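Long-range contacts in phosphoacetylglucosamine mutase (Aspergillus lentulus, PDB 5O9X), which probably interconverts N-acetylglucosamine 6-phosphate and N-acetylglucosamine 1-phosphate, with a glucose 1,6-bisphosphate bound here: residues 188-199 with 224-233; 208-219 with 236-247. The protein carries 1 engineered substitution. All coordinates share one frame; numbering follows the deposited sequence.

Contact 1 of 2, residues 188-199 with 224-233; sequences EQGYYEKLAAAF and KLRELIKYLP. With GOL (glycerol), chain F.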
# COMPACT_ATOMS: atom_id res chain seq x y z
N GLU A 188 -4.44 -3.76 18.99
CA GLU A 188 -3.06 -3.88 18.59
C GLU A 188 -2.45 -5.18 19.07
O GLU A 188 -1.73 -5.84 18.32
CB GLU A 188 -2.33 -2.65 19.15
CG GLU A 188 -1.14 -2.30 18.37
CD GLU A 188 -0.46 -1.04 18.86
OE1 GLU A 188 -1.18 -0.02 19.04
OE2 GLU A 188 0.76 -1.14 19.09
N GLN A 189 -2.73 -5.57 20.35
CA GLN A 189 -2.29 -6.94 20.81
C GLN A 189 -2.84 -8.05 19.91
O GLN A 189 -2.14 -9.02 19.65
CB GLN A 189 -2.81 -7.19 22.23
CG GLN A 189 -2.31 -8.49 22.87
CD GLN A 189 -2.68 -8.59 24.38
OE1 GLN A 189 -2.74 -7.61 25.07
NE2 GLN A 189 -2.90 -9.79 24.85
N GLY A 190 -4.13 -7.97 19.50
CA GLY A 190 -4.73 -9.01 18.70
C GLY A 190 -4.02 -9.13 17.34
O GLY A 190 -3.75 -10.23 16.82
N TYR A 191 -3.68 -7.98 16.78
CA TYR A 191 -2.87 -7.94 15.50
C TYR A 191 -1.53 -8.70 15.65
O TYR A 191 -1.23 -9.58 14.83
CB TYR A 191 -2.64 -6.48 15.11
CG TYR A 191 -1.67 -6.25 13.97
CD1 TYR A 191 -2.14 -6.25 12.67
CD2 TYR A 191 -0.27 -6.06 14.21
CE1 TYR A 191 -1.27 -6.04 11.60
CE2 TYR A 191 0.63 -5.91 13.13
CZ TYR A 191 0.12 -5.89 11.86
OH TYR A 191 0.94 -5.72 10.78
N TYR A 192 -0.78 -8.44 16.74
CA TYR A 192 0.53 -9.12 16.92
C TYR A 192 0.35 -10.63 17.12
O TYR A 192 1.13 -11.44 16.56
CB TYR A 192 1.32 -8.59 18.12
CG TYR A 192 1.63 -7.10 18.01
CD1 TYR A 192 2.15 -6.57 16.81
CD2 TYR A 192 1.35 -6.23 19.08
CE1 TYR A 192 2.38 -5.13 16.67
CE2 TYR A 192 1.57 -4.84 18.98
CZ TYR A 192 2.08 -4.31 17.79
OH TYR A 192 2.29 -2.97 17.70
N GLU A 193 -0.69 -10.98 17.90
CA GLU A 193 -1.00 -12.40 18.20
C GLU A 193 -1.32 -13.18 16.92
O GLU A 193 -0.86 -14.33 16.71
CB GLU A 193 -2.19 -12.43 19.17
CG GLU A 193 -1.73 -12.03 20.55
CD GLU A 193 -2.85 -11.98 21.59
OE1 GLU A 193 -4.04 -11.94 21.19
OE2 GLU A 193 -2.52 -12.01 22.80
N LYS A 194 -2.12 -12.56 16.06
CA LYS A 194 -2.50 -13.22 14.79
C LYS A 194 -1.32 -13.42 13.87
O LYS A 194 -1.12 -14.53 13.32
CB LYS A 194 -3.57 -12.42 14.06
CG LYS A 194 -4.22 -13.17 12.87
CD LYS A 194 -5.07 -12.15 12.10
CE LYS A 194 -5.70 -12.73 10.83
NZ LYS A 194 -6.69 -13.76 11.21
N LEU A 195 -0.54 -12.35 13.66
CA LEU A 195 0.68 -12.47 12.84
C LEU A 195 1.62 -13.51 13.43
O LEU A 195 2.11 -14.45 12.70
CB LEU A 195 1.38 -11.11 12.67
CG LEU A 195 0.97 -10.28 11.46
CD1 LEU A 195 -0.42 -9.74 11.71
CD2 LEU A 195 1.97 -9.09 11.42
N ALA A 196 1.82 -13.44 14.76
CA ALA A 196 2.78 -14.40 15.37
C ALA A 196 2.34 -15.85 15.23
O ALA A 196 3.15 -16.75 14.85
CB ALA A 196 3.02 -14.05 16.82
N ALA A 197 1.04 -16.09 15.48
CA ALA A 197 0.53 -17.46 15.40
C ALA A 197 0.61 -18.04 13.96
O ALA A 197 0.96 -19.23 13.77
CB ALA A 197 -0.90 -17.57 16.00
N ALA A 198 0.26 -17.20 12.98
CA ALA A 198 0.30 -17.60 11.55
C ALA A 198 1.75 -17.87 11.12
O ALA A 198 2.05 -18.92 10.50
CB ALA A 198 -0.36 -16.55 10.69
N PHE A 199 2.68 -17.01 11.54
CA PHE A 199 4.12 -17.22 11.23
C PHE A 199 4.67 -18.47 11.87
O PHE A 199 5.42 -19.25 11.22
CB PHE A 199 4.94 -16.03 11.71
CG PHE A 199 6.38 -16.04 11.25
CD1 PHE A 199 6.70 -15.99 9.87
CD2 PHE A 199 7.41 -16.10 12.20
CE1 PHE A 199 8.10 -15.97 9.51
CE2 PHE A 199 8.78 -16.03 11.84
CZ PHE A 199 9.10 -15.98 10.47
N LYS A 224 6.36 -0.52 16.36
CA LYS A 224 5.38 -1.59 16.25
C LYS A 224 6.10 -2.88 15.87
O LYS A 224 5.69 -3.96 16.35
CB LYS A 224 4.30 -1.34 15.19
CG LYS A 224 3.57 -0.03 15.40
CD LYS A 224 2.99 0.13 16.82
CE LYS A 224 2.09 1.39 16.90
NZ LYS A 224 1.62 1.58 18.27
N LEU A 225 7.11 -2.77 15.00
CA LEU A 225 7.80 -4.04 14.64
C LEU A 225 8.53 -4.57 15.90
O LEU A 225 8.56 -5.77 16.12
CB LEU A 225 8.85 -3.80 13.53
CG LEU A 225 9.77 -4.99 13.17
CD1 LEU A 225 8.87 -6.12 12.70
CD2 LEU A 225 10.61 -4.47 12.02
N ARG A 226 9.20 -3.67 16.68
CA ARG A 226 9.85 -4.08 17.94
C ARG A 226 8.84 -4.77 18.86
O ARG A 226 9.19 -5.73 19.51
CB ARG A 226 10.44 -2.84 18.65
CG ARG A 226 11.03 -3.08 20.08
CD ARG A 226 11.39 -1.72 20.79
NE ARG A 226 12.31 -1.29 19.88
CZ ARG A 226 12.34 -0.21 19.11
NH1 ARG A 226 11.65 0.92 19.24
NH2 ARG A 226 13.30 -0.33 18.24
N GLU A 227 7.62 -4.23 18.94
CA GLU A 227 6.56 -4.84 19.74
C GLU A 227 6.14 -6.25 19.23
O GLU A 227 6.02 -7.18 20.02
CB GLU A 227 5.32 -3.92 19.82
CG GLU A 227 4.26 -4.24 20.90
CD GLU A 227 4.76 -4.30 22.36
OE1 GLU A 227 5.85 -3.75 22.70
OE2 GLU A 227 4.05 -4.96 23.18
N LEU A 228 5.91 -6.36 17.91
CA LEU A 228 5.59 -7.61 17.26
C LEU A 228 6.65 -8.67 17.62
O LEU A 228 6.29 -9.81 17.86
CB LEU A 228 5.50 -7.44 15.71
CG LEU A 228 5.46 -8.83 14.99
CD1 LEU A 228 4.17 -9.57 15.33
CD2 LEU A 228 5.55 -8.47 13.47
N ILE A 229 7.94 -8.28 17.67
CA ILE A 229 9.02 -9.27 17.88
C ILE A 229 8.87 -9.99 19.26
O ILE A 229 9.13 -11.20 19.37
CB ILE A 229 10.32 -8.57 17.77
CG1 ILE A 229 10.54 -8.36 16.27
CG2 ILE A 229 11.54 -9.38 18.32
CD1 ILE A 229 11.68 -7.42 15.96
N LYS A 230 8.36 -9.29 20.25
CA LYS A 230 8.04 -9.95 21.56
C LYS A 230 7.05 -11.06 21.44
O LYS A 230 7.10 -11.98 22.25
CB LYS A 230 7.46 -8.95 22.50
CG LYS A 230 8.40 -7.78 22.78
CD LYS A 230 7.63 -6.90 23.75
CE LYS A 230 8.36 -5.58 23.99
NZ LYS A 230 7.40 -4.74 24.81
N TYR A 231 6.10 -10.98 20.49
CA TYR A 231 5.14 -12.06 20.26
C TYR A 231 5.64 -13.22 19.42
O TYR A 231 5.02 -14.25 19.43
CB TYR A 231 3.85 -11.52 19.64
CG TYR A 231 3.08 -10.59 20.58
CD1 TYR A 231 1.92 -11.03 21.25
CD2 TYR A 231 3.48 -9.25 20.78
CE1 TYR A 231 1.21 -10.15 22.12
CE2 TYR A 231 2.75 -8.40 21.58
CZ TYR A 231 1.64 -8.86 22.27
OH TYR A 231 0.88 -8.01 23.09
N LEU A 232 6.73 -13.03 18.65
CA LEU A 232 7.07 -14.03 17.59
C LEU A 232 7.61 -15.35 18.21
O LEU A 232 8.20 -15.29 19.27
CB LEU A 232 8.07 -13.46 16.57
CG LEU A 232 7.49 -12.33 15.68
CD1 LEU A 232 8.62 -11.79 14.81
CD2 LEU A 232 6.40 -12.88 14.75
N PRO A 233 7.44 -16.49 17.52
CA PRO A 233 7.92 -17.76 18.14
C PRO A 233 9.41 -17.79 18.22
O PRO A 233 10.09 -17.06 17.46
CB PRO A 233 7.36 -18.86 17.22
CG PRO A 233 7.07 -18.17 15.93
CD PRO A 233 6.73 -16.73 16.24
C1 GOL F . 4.39 -0.53 21.21
O1 GOL F . 2.97 -0.74 21.10
C2 GOL F . 4.73 0.91 20.85
O2 GOL F . 3.53 1.54 20.42
C3 GOL F . 5.24 1.69 22.06
O3 GOL F . 4.42 1.35 23.19
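Tyr192 and Tyr231 each push a ring into the opposite helix, and between them they hold helix 188-202 against helix 221-231. Both helices belong to domain II, and 221-231 is the crossover helix of a beta-alpha-beta unit. The short axes pass 8.9 Å apart at -56°. Each tyrosine is a knob in a hole of four residues.

Tyr192 can be followed outward. Its CB sits over one face of the Tyr231 ring, 3.6 Å from the centroid, a CH-pi contact. CG anti to the carbonyl carbon (chi1 -59°) sends the ring on across the second helix. CG itself lies near CD2 and CE2 of Tyr231. Along one edge CD1 meets CA and CB of Leu228, and CE1 approaches the carbonyl oxygen of Lys224. Along the other edge CD2 lies near Tyr231 CE2, and Tyr192 CE2 comes to 3.4 Å from Glu227 CG. The Tyr192 and Tyr231 rings meet obliquely, their planes 34° apart. CZ lies by CB and CG of Glu227. OH ends beside Lys224 CD. Tyr192 OH gives a 2.8 Å hydrogen bond to Glu188 OE2.

Glu188 OE2 also accepts from Lys224 NZ at 3.0 Å, a salt bridge across the helices. Both donors come from the same face of the carboxylate. The lysine meets it from above the plane, the tyrosine closer to it on the anti side. Tyr192 OH also bonds to Gln166 NE2, and Lys224 NZ to Phe161 O. A glycerol, probably from the crystallisation liquor, bonds to both Glu188 OE2 and Lys224 NZ.

Farther along, Ala196 CB packs on Tyr231 CB, and the edge of the Phe199 ring meets Pro233 CD.

The contact therefore grades from polar to apolar. Tyr192 OH and Lys224 NZ converge on one carboxylate oxygen, which would probably favour a charged Glu188.

Contact 2 of 2, residues 208-219 with 236-247; sequences VKGSLTVDCANG and TGLDIKIVNDDV
Asp215 turns CG away from its own backbone N (chi1 156°), and Asn244 sets CG opposite its carbonyl carbon (chi1 -48°). These torsions bring the Asp215 carboxylate and the Asn244 amide together at the C-terminal ends of two parallel strands. The strands, 212-215 and 240-243, open and close a beta-alpha-beta unit in domain II, with helix 221-231 as the crossover. Strand 240-243 is outermost in its five-stranded mixed sheet.

Backbone bonds alternate between the strands. Leu212 N gives to Asp239 O, Lys241 N to Leu212 O, Val214 N to Lys241 O and Val243 N to Val214 O. All four are close to straight. Cys216 N to Val243 O carries the pairing one residue beyond strand 212-215.

Side chains divide between the two faces. Val214 CG2 meets Ile240 CG2 at 3.9 Å on the face packed by helix 221-231, where Leu225 and Ile229 also touch these residues. Thr213 CG2 meets Val243 CG1 on the other face.

At the start, Val208 N bonds to Thr236 O. At the far end, Cys216 to Gly219 form a type I' turn, and Asn218 N bonds to Asn244 O at 2.8 Å. Ala217 in this turn has its side chain about 11 Å from the bound glucose bisphosphate.

Asp215 OD2 bonds to Ser282 and Gly258, which helps fix the carboxylate. Asp215 OD1 accepts from Ala217 N at 3.0 Å, an Asx turn. Asn244 ND2 also gives to Asp215 OD1, at 2.9 Å. The two donors reach OD1 from opposite faces of the Asp215 carboxylate, whose plane is 89° from that of the Asn244 amide.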
# COMPACT_ATOMS: atom_id res chain seq x y z
N VAL A 208 14.94 -19.72 9.40
CA VAL A 208 15.58 -18.61 8.73
C VAL A 208 17.08 -18.71 8.93
O VAL A 208 17.51 -19.10 9.99
CB VAL A 208 15.06 -17.28 9.37
CG1 VAL A 208 15.87 -16.09 8.92
CG2 VAL A 208 13.59 -17.11 8.99
N LYS A 209 17.87 -18.27 7.98
CA LYS A 209 19.29 -18.24 8.16
C LYS A 209 19.69 -16.77 7.93
O LYS A 209 19.23 -16.14 6.94
CB LYS A 209 19.89 -19.23 7.13
CG LYS A 209 21.32 -18.98 6.63
CD LYS A 209 22.40 -19.65 7.50
CE LYS A 209 23.80 -19.06 7.25
NZ LYS A 209 23.83 -17.55 7.31
N GLY A 210 20.61 -16.30 8.80
CA GLY A 210 21.24 -14.99 8.78
C GLY A 210 20.24 -13.94 9.33
O GLY A 210 19.03 -14.15 9.33
N SER A 211 20.76 -12.79 9.69
CA SER A 211 19.95 -11.72 10.26
C SER A 211 19.16 -11.03 9.13
O SER A 211 19.52 -11.13 7.92
CB SER A 211 20.88 -10.71 10.91
OG SER A 211 21.84 -10.24 9.97
N LEU A 212 18.15 -10.26 9.57
CA LEU A 212 17.42 -9.35 8.72
C LEU A 212 17.56 -7.93 9.34
O LEU A 212 17.19 -7.75 10.49
CB LEU A 212 15.93 -9.84 8.61
CG LEU A 212 15.01 -8.77 7.88
CD1 LEU A 212 15.37 -8.63 6.39
CD2 LEU A 212 13.57 -9.20 7.96
N THR A 213 18.10 -6.96 8.61
CA THR A 213 18.24 -5.57 9.12
C THR A 213 17.14 -4.69 8.45
O THR A 213 17.18 -4.45 7.22
CB THR A 213 19.69 -5.01 8.84
OG1 THR A 213 20.63 -5.96 9.38
CG2 THR A 213 19.95 -3.58 9.50
N VAL A 214 16.22 -4.18 9.27
CA VAL A 214 15.00 -3.54 8.76
C VAL A 214 15.08 -2.05 9.10
O VAL A 214 15.09 -1.60 10.30
CB VAL A 214 13.69 -4.12 9.40
CG1 VAL A 214 12.47 -3.43 8.78
CG2 VAL A 214 13.57 -5.62 9.20
N ASP A 215 15.22 -1.28 8.04
CA ASP A 215 15.13 0.21 8.10
C ASP A 215 13.68 0.57 8.22
O ASP A 215 12.88 0.31 7.31
CB ASP A 215 15.75 0.76 6.81
CG ASP A 215 15.27 2.14 6.41
OD1 ASP A 215 14.92 2.95 7.31
OD2 ASP A 215 15.27 2.41 5.14
N CYS A 216 13.33 1.26 9.31
CA CYS A 216 11.91 1.50 9.63
C CYS A 216 11.50 2.97 9.37
O CYS A 216 10.42 3.47 9.87
CB CYS A 216 11.53 1.07 11.06
SG CYS A 216 11.69 -0.72 11.31
N ALA A 217 12.31 3.62 8.54
CA ALA A 217 11.94 4.92 7.96
C ALA A 217 11.72 6.02 9.01
O ALA A 217 11.12 7.10 8.72
CB ALA A 217 10.67 4.77 7.01
N ASN A 218 12.22 5.76 10.24
CA ASN A 218 11.94 6.64 11.46
C ASN A 218 10.44 6.86 11.68
O ASN A 218 10.01 7.95 12.12
CB ASN A 218 12.65 8.00 11.31
CG ASN A 218 14.15 7.84 11.18
OD1 ASN A 218 14.82 8.34 10.16
ND2 ASN A 218 14.71 7.12 12.10
N GLY A 219 9.63 5.85 11.28
CA GLY A 219 8.17 5.92 11.43
C GLY A 219 7.61 4.95 12.44
O GLY A 219 8.36 4.18 13.07
N THR A 236 12.76 -19.94 15.34
CA THR A 236 12.47 -19.91 13.89
C THR A 236 13.73 -19.49 13.19
O THR A 236 13.78 -19.49 11.95
CB THR A 236 11.38 -18.86 13.50
OG1 THR A 236 11.88 -17.59 13.89
CG2 THR A 236 10.01 -19.14 14.14
N GLY A 237 14.75 -19.09 13.95
CA GLY A 237 16.00 -18.58 13.36
C GLY A 237 15.93 -17.08 12.97
O GLY A 237 16.92 -16.49 12.61
N LEU A 238 14.76 -16.46 13.04
CA LEU A 238 14.63 -15.07 12.61
C LEU A 238 15.29 -14.18 13.67
O LEU A 238 14.93 -14.21 14.85
CB LEU A 238 13.17 -14.72 12.45
CG LEU A 238 12.90 -13.29 11.95
CD1 LEU A 238 13.48 -13.13 10.56
CD2 LEU A 238 11.41 -13.06 11.88
N ASP A 239 16.19 -13.35 13.21
CA ASP A 239 16.99 -12.48 13.98
C ASP A 239 16.86 -11.04 13.36
O ASP A 239 17.64 -10.69 12.49
CB ASP A 239 18.40 -13.01 13.74
CG ASP A 239 19.49 -12.28 14.55
OD1 ASP A 239 19.15 -11.51 15.48
OD2 ASP A 239 20.71 -12.50 14.21
N ILE A 240 15.93 -10.21 13.82
CA ILE A 240 15.70 -8.87 13.22
C ILE A 240 16.50 -7.82 13.95
O ILE A 240 16.44 -7.74 15.22
CB ILE A 240 14.20 -8.47 13.26
CG1 ILE A 240 13.39 -9.37 12.31
CG2 ILE A 240 13.99 -6.95 12.88
CD1 ILE A 240 11.85 -9.32 12.43
N LYS A 241 17.17 -6.97 13.19
CA LYS A 241 17.76 -5.79 13.74
C LYS A 241 16.97 -4.61 13.18
O LYS A 241 16.67 -4.62 11.96
CB LYS A 241 19.21 -5.67 13.31
CG LYS A 241 20.00 -6.97 13.46
CD LYS A 241 20.49 -7.24 14.87
CE LYS A 241 21.17 -8.62 15.03
NZ LYS A 241 21.18 -9.08 16.47
N ILE A 242 16.68 -3.60 14.02
CA ILE A 242 15.87 -2.45 13.59
C ILE A 242 16.81 -1.31 13.51
O ILE A 242 17.66 -1.14 14.42
CB ILE A 242 14.73 -2.15 14.62
CG1 ILE A 242 13.63 -3.25 14.45
CG2 ILE A 242 14.14 -0.74 14.38
CD1 ILE A 242 12.52 -3.21 15.53
N VAL A 243 16.78 -0.57 12.40
CA VAL A 243 17.52 0.70 12.29
C VAL A 243 16.52 1.78 11.87
O VAL A 243 15.45 1.43 11.28
CB VAL A 243 18.78 0.68 11.30
CG1 VAL A 243 19.87 -0.29 11.81
CG2 VAL A 243 18.41 0.32 9.81
N ASN A 244 16.85 3.08 12.13
CA ASN A 244 15.95 4.20 11.80
C ASN A 244 14.58 4.03 12.41
O ASN A 244 13.57 3.83 11.71
CB ASN A 244 15.85 4.38 10.26
CG ASN A 244 17.23 4.39 9.62
OD1 ASN A 244 18.12 5.07 10.13
ND2 ASN A 244 17.42 3.65 8.50
N ASP A 245 14.52 4.12 13.74
CA ASP A 245 13.26 4.11 14.40
C ASP A 245 13.05 5.44 15.13
O ASP A 245 12.42 5.48 16.21
CB ASP A 245 13.17 2.87 15.37
CG ASP A 245 14.12 3.00 16.59
OD1 ASP A 245 14.92 3.95 16.63
OD2 ASP A 245 14.02 2.21 17.53
N ASP A 246 13.63 6.54 14.62
CA ASP A 246 13.53 7.80 15.43
C ASP A 246 12.20 8.53 15.24
O ASP A 246 12.09 9.50 14.45
CB ASP A 246 14.77 8.69 15.19
CG ASP A 246 14.71 10.05 15.90
OD1 ASP A 246 13.93 10.24 16.86
OD2 ASP A 246 15.48 10.93 15.46
N VAL A 247 11.19 8.09 16.02
CA VAL A 247 9.84 8.64 15.93
C VAL A 247 9.76 9.90 16.81
O VAL A 247 8.71 10.49 16.92
CB VAL A 247 8.73 7.64 16.35
CG1 VAL A 247 8.63 6.49 15.33
CG2 VAL A 247 8.99 7.13 17.79

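Helix 221-231 belongs to both contacts. It is one partner in contact 1 and the crossover between the strands of contact 2. One side of it meets helix 188-202, while Leu225, Arg226 and Ile229 pack on Val214, Ile242 and Ile240. Arg226 NH2 also forms a 2.7 Å salt bridge to Asp245 OD2. The layers of domain II here run helix, helix, then one face of the sheet at its edge strand. Both contacts are partly buried. In contact 1 Tyr192, Leu195, Ala196 and Leu228 are buried and Gln189 is exposed. In contact 2 Leu212 and Val214 are buried, while outermost strand 240-243 is at least partly exposed. Contact 1 relies on side chains, contact 2 mainly on backbone bonds.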